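Local coordinates for protein peptide chain release factor subunit 1 (Aeropyrum pernix, PDB 3AGK) that probably directs the termination of translation in response to the stop codons UAA, UAG and UGA, as a release factor of the eRF1 family, at residues A309-G314 against E329-K334; K334-S337 against Q341-V344. All blocks are in the same frame, centred on the assembly; numbering follows the deposited sequence.

Interaction 1 of 2, residues A309-G314 against E329-K334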
# COMPACT_ATOMS: atom_id res chain seq x y z
N ALA A 309 -25.73 18.18 11.67
CA ALA A 309 -27.08 18.62 11.34
C ALA A 309 -27.39 18.42 9.86
O ALA A 309 -28.49 18.01 9.50
CB ALA A 309 -27.29 20.08 11.74
N ALA A 310 -26.41 18.70 8.99
CA ALA A 310 -26.61 18.45 7.56
C ALA A 310 -26.89 16.97 7.29
O ALA A 310 -27.79 16.63 6.52
CB ALA A 310 -25.41 18.92 6.75
N LEU A 311 -26.13 16.10 7.95
CA LEU A 311 -26.26 14.66 7.77
C LEU A 311 -27.62 14.20 8.28
O LEU A 311 -28.23 13.29 7.72
CB LEU A 311 -25.17 13.94 8.57
CG LEU A 311 -24.12 13.05 7.89
CD1 LEU A 311 -23.96 13.25 6.37
CD2 LEU A 311 -22.78 13.23 8.60
N GLU A 312 -28.09 14.86 9.33
CA GLU A 312 -29.31 14.50 10.05
C GLU A 312 -30.55 14.67 9.16
O GLU A 312 -31.57 13.99 9.36
CB GLU A 312 -29.44 15.39 11.29
CG GLU A 312 -29.74 14.66 12.60
CD GLU A 312 -28.49 14.10 13.27
OE1 GLU A 312 -27.91 14.81 14.12
OE2 GLU A 312 -28.10 12.96 12.95
N MET A 313 -30.48 15.58 8.21
CA MET A 313 -31.61 15.82 7.33
C MET A 313 -31.32 15.32 5.91
O MET A 313 -31.96 15.75 4.95
CB MET A 313 -32.01 17.30 7.34
CG MET A 313 -30.99 18.26 6.77
SD MET A 313 -31.34 19.92 7.36
CE MET A 313 -30.55 20.91 6.10
N GLY A 314 -30.37 14.40 5.81
CA GLY A 314 -30.01 13.84 4.52
C GLY A 314 -29.64 14.87 3.47
O GLY A 314 -29.82 14.63 2.28
N GLU A 329 -14.25 6.58 11.51
CA GLU A 329 -15.26 5.56 11.27
C GLU A 329 -16.62 6.01 11.76
O GLU A 329 -17.65 5.63 11.20
CB GLU A 329 -14.86 4.23 11.89
CG GLU A 329 -15.54 3.03 11.24
CD GLU A 329 -15.18 2.88 9.77
OE1 GLU A 329 -14.11 3.38 9.35
OE2 GLU A 329 -15.98 2.25 9.03
N GLU A 330 -16.63 6.82 12.81
CA GLU A 330 -17.88 7.35 13.34
C GLU A 330 -18.61 8.13 12.26
O GLU A 330 -19.79 7.89 12.01
CB GLU A 330 -17.64 8.22 14.56
CG GLU A 330 -17.24 7.42 15.78
CD GLU A 330 -16.99 8.29 16.98
OE1 GLU A 330 -16.18 7.90 17.84
OE2 GLU A 330 -17.61 9.38 17.06
N TRP A 331 -17.91 9.05 11.62
CA TRP A 331 -18.48 9.78 10.50
C TRP A 331 -18.90 8.87 9.34
O TRP A 331 -19.86 9.16 8.64
CB TRP A 331 -17.52 10.87 10.03
CG TRP A 331 -17.37 11.92 11.06
CD1 TRP A 331 -16.32 12.09 11.91
CD2 TRP A 331 -18.31 12.95 11.37
NE1 TRP A 331 -16.54 13.17 12.73
CE2 TRP A 331 -17.76 13.71 12.42
CE3 TRP A 331 -19.56 13.31 10.85
CZ2 TRP A 331 -18.42 14.81 12.96
CZ3 TRP A 331 -20.21 14.39 11.39
CH2 TRP A 331 -19.64 15.13 12.44
N VAL A 332 -18.18 7.76 9.15
CA VAL A 332 -18.57 6.78 8.13
C VAL A 332 -19.92 6.16 8.45
O VAL A 332 -20.81 6.11 7.60
CB VAL A 332 -17.51 5.67 7.98
CG1 VAL A 332 -18.07 4.53 7.15
CG2 VAL A 332 -16.25 6.22 7.34
N GLU A 333 -20.08 5.68 9.68
CA GLU A 333 -21.35 5.14 10.12
C GLU A 333 -22.44 6.18 9.90
O GLU A 333 -23.46 5.90 9.25
CB GLU A 333 -21.28 4.75 11.60
CG GLU A 333 -22.62 4.38 12.24
CD GLU A 333 -23.13 3.01 11.82
OE1 GLU A 333 -22.51 2.38 10.94
OE2 GLU A 333 -24.16 2.56 12.38
N LYS A 334 -22.23 7.38 10.43
CA LYS A 334 -23.19 8.46 10.30
C LYS A 334 -23.53 8.73 8.83
O LYS A 334 -24.66 9.08 8.51
CB LYS A 334 -22.67 9.73 10.99
CG LYS A 334 -22.23 9.50 12.45
CD LYS A 334 -21.62 10.76 13.10
CE LYS A 334 -20.89 10.45 14.41
NZ LYS A 334 -20.15 11.63 14.94

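Interaction 2 of 2, residues K334-S337 against Q341-V344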
# COMPACT_ATOMS: atom_id res chain seq x y z
N LYS A 334 -22.23 7.38 10.43
CA LYS A 334 -23.19 8.46 10.30
C LYS A 334 -23.53 8.73 8.83
O LYS A 334 -24.66 9.08 8.51
CB LYS A 334 -22.67 9.73 10.99
CG LYS A 334 -22.23 9.50 12.45
CD LYS A 334 -21.62 10.76 13.10
CE LYS A 334 -20.89 10.45 14.41
NZ LYS A 334 -20.15 11.63 14.94
N ALA A 335 -22.56 8.54 7.94
CA ALA A 335 -22.78 8.74 6.50
C ALA A 335 -23.49 7.56 5.84
O ALA A 335 -24.22 7.74 4.86
CB ALA A 335 -21.47 9.05 5.79
N LYS A 336 -23.26 6.35 6.35
CA LYS A 336 -24.12 5.21 6.06
C LYS A 336 -25.41 5.56 6.75
O LYS A 336 -25.41 5.89 7.93
CB LYS A 336 -23.56 3.92 6.68
CG LYS A 336 -22.77 3.05 5.71
CD LYS A 336 -21.49 3.71 5.25
CE LYS A 336 -20.65 2.77 4.40
NZ LYS A 336 -19.43 3.43 3.88
N SER A 337 -26.52 5.51 6.02
CA SER A 337 -27.69 6.25 6.47
C SER A 337 -27.25 7.71 6.50
O SER A 337 -26.06 8.00 6.61
CB SER A 337 -28.14 5.80 7.85
OG SER A 337 -29.13 6.69 8.34
N GLN A 341 -22.41 9.67 0.34
CA GLN A 341 -21.23 8.94 -0.10
C GLN A 341 -20.00 9.43 0.66
O GLN A 341 -19.80 10.63 0.87
CB GLN A 341 -21.02 9.08 -1.60
CG GLN A 341 -19.88 8.20 -2.11
CD GLN A 341 -19.96 6.76 -1.59
OE1 GLN A 341 -19.73 6.49 -0.40
NE2 GLN A 341 -20.26 5.83 -2.49
N VAL A 342 -19.20 8.47 1.10
CA VAL A 342 -17.98 8.79 1.81
C VAL A 342 -16.80 8.79 0.87
O VAL A 342 -16.58 7.83 0.15
CB VAL A 342 -17.70 7.76 2.89
CG1 VAL A 342 -16.36 8.07 3.58
CG2 VAL A 342 -18.85 7.73 3.89
N ILE A 343 -16.05 9.89 0.89
CA ILE A 343 -14.74 9.95 0.26
C ILE A 343 -13.69 10.13 1.36
O ILE A 343 -13.65 11.16 2.05
CB ILE A 343 -14.64 11.16 -0.71
CG1 ILE A 343 -15.68 11.06 -1.83
CG2 ILE A 343 -13.21 11.28 -1.27
CD1 ILE A 343 -15.43 9.94 -2.85
N VAL A 344 -12.88 9.11 1.57
CA VAL A 344 -11.77 9.25 2.50
C VAL A 344 -10.59 9.93 1.80
O VAL A 344 -10.12 9.45 0.78
CB VAL A 344 -11.33 7.91 3.11
CG1 VAL A 344 -10.24 8.15 4.14
CG2 VAL A 344 -12.50 7.20 3.74

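Interaction 1 of 2, residues A309-G314 against E329-K334
Leu-311 meets Trp-331 with one methyl: CD2 lies at the edge of the indole, in the ring plane, 3.9 Å from CE3. Leu-311 CD2 is also 4.2 Å from Lys-334 CB. The leucine torsions are off the staggered positions, with chi1 -119° and chi2 18°, and they bring CD2 to the edge of the six-membered ring. Around this pair, Trp-331 also packs on Val-307 of helix 304-312 and on Leu-319 and Ile-321 of strand 316-322.

The extended chain of Lys-334 leans back and outward, and brings NZ over the centre of the indole of Trp-331, 4.0 Å above the plane, in a cation-pi contact. The Lys-334 NZ to Glu-330 OE2 ion pair is long, at 4.0 Å. Thus the indole has a cation on one face and a methyl at its edge. Its NE1 is hydrogen-bonded to Asp-327 OD2, which should limit ring rotation.

Leu-311 CG is 4.1 Å from Lys-334 O. Ser-338 OG is hydrogen-bonded to that carbonyl and, weakly, to Leu-311 O, so one hydroxyl bridges the ends of both helices. Gly-314, with positive phi, is the C-prime residue of a Schellman motif: Ala-315 N bonds to Ala-310 O, and Gly-314 N donates to Leu-311 O at 3.1 Å. The whole is typical of neighbouring helices packed on one sheet in the alpha/beta C-terminal domain of eRF1 proteins.

Interaction 2 of 2, residues K334-S337 against Q341-V344
The one flat side-chain group here is the amide of Gln-341, next to Val-342, which carries the contact with Ala-335 and Lys-336. Residues 334-337 lie on neither face of this amide and touch none of its edges. The glutamine side chain comes no nearer to them than 5.3 Å. It folds back on the N-H of Val-342 instead. At 2.5 Å from Val-342 N to Gln-341 OE1 the modelled bond is implausibly short, and its details are doubtful.

The apolar part is small and tight. CB of Ala-335 points at the strand and meets CG2 of Val-342 at 3.5 Å, closer than usual for two carbons. Val-342 CG2 is anti to the carbonyl carbon, while CG1 is anti to the backbone N (chi1 176°). This puts CG2 against Ala-335.

Lys-336 is the first residue to leave helical geometry. Its chain folds back so that Lys-336 NZ stands 4.3 Å from Val-342 CG2. This is a loose contact at the surface.

Farther in, Ala-335 rests on Leu-319 and Val-342 on Ile-321. The backbone of Gln-341 and Ile-343 is hydrogen-bonded to strand 316-322. The contact closes a beta-alpha-beta crossover: strand 316-322, helix 328-335 and parallel strand 341-345.

Both interactions use helix 328-335, and their centres are 7 Å apart. The segments overlap at Lys-334, which makes contact across the segments in interaction 1 but not in interaction 2. Interaction 1 joins this helix to helix 304-312. It is the more buried of the two, with Leu-311 and Trp-331 both in the interior, and an aromatic ring links apolar packing to charge. Interaction 2 ties the end of the helix to strand 341-345, at one margin of the sheet. It is an aliphatic contact edged by the exposed Lys-336. The two sites meet where Val-332 CG2 packs on Val-342 CG1, 4.2 Å apart. Together they pack helix 328-335 on a neighbouring helix and on an edge strand of the same domain.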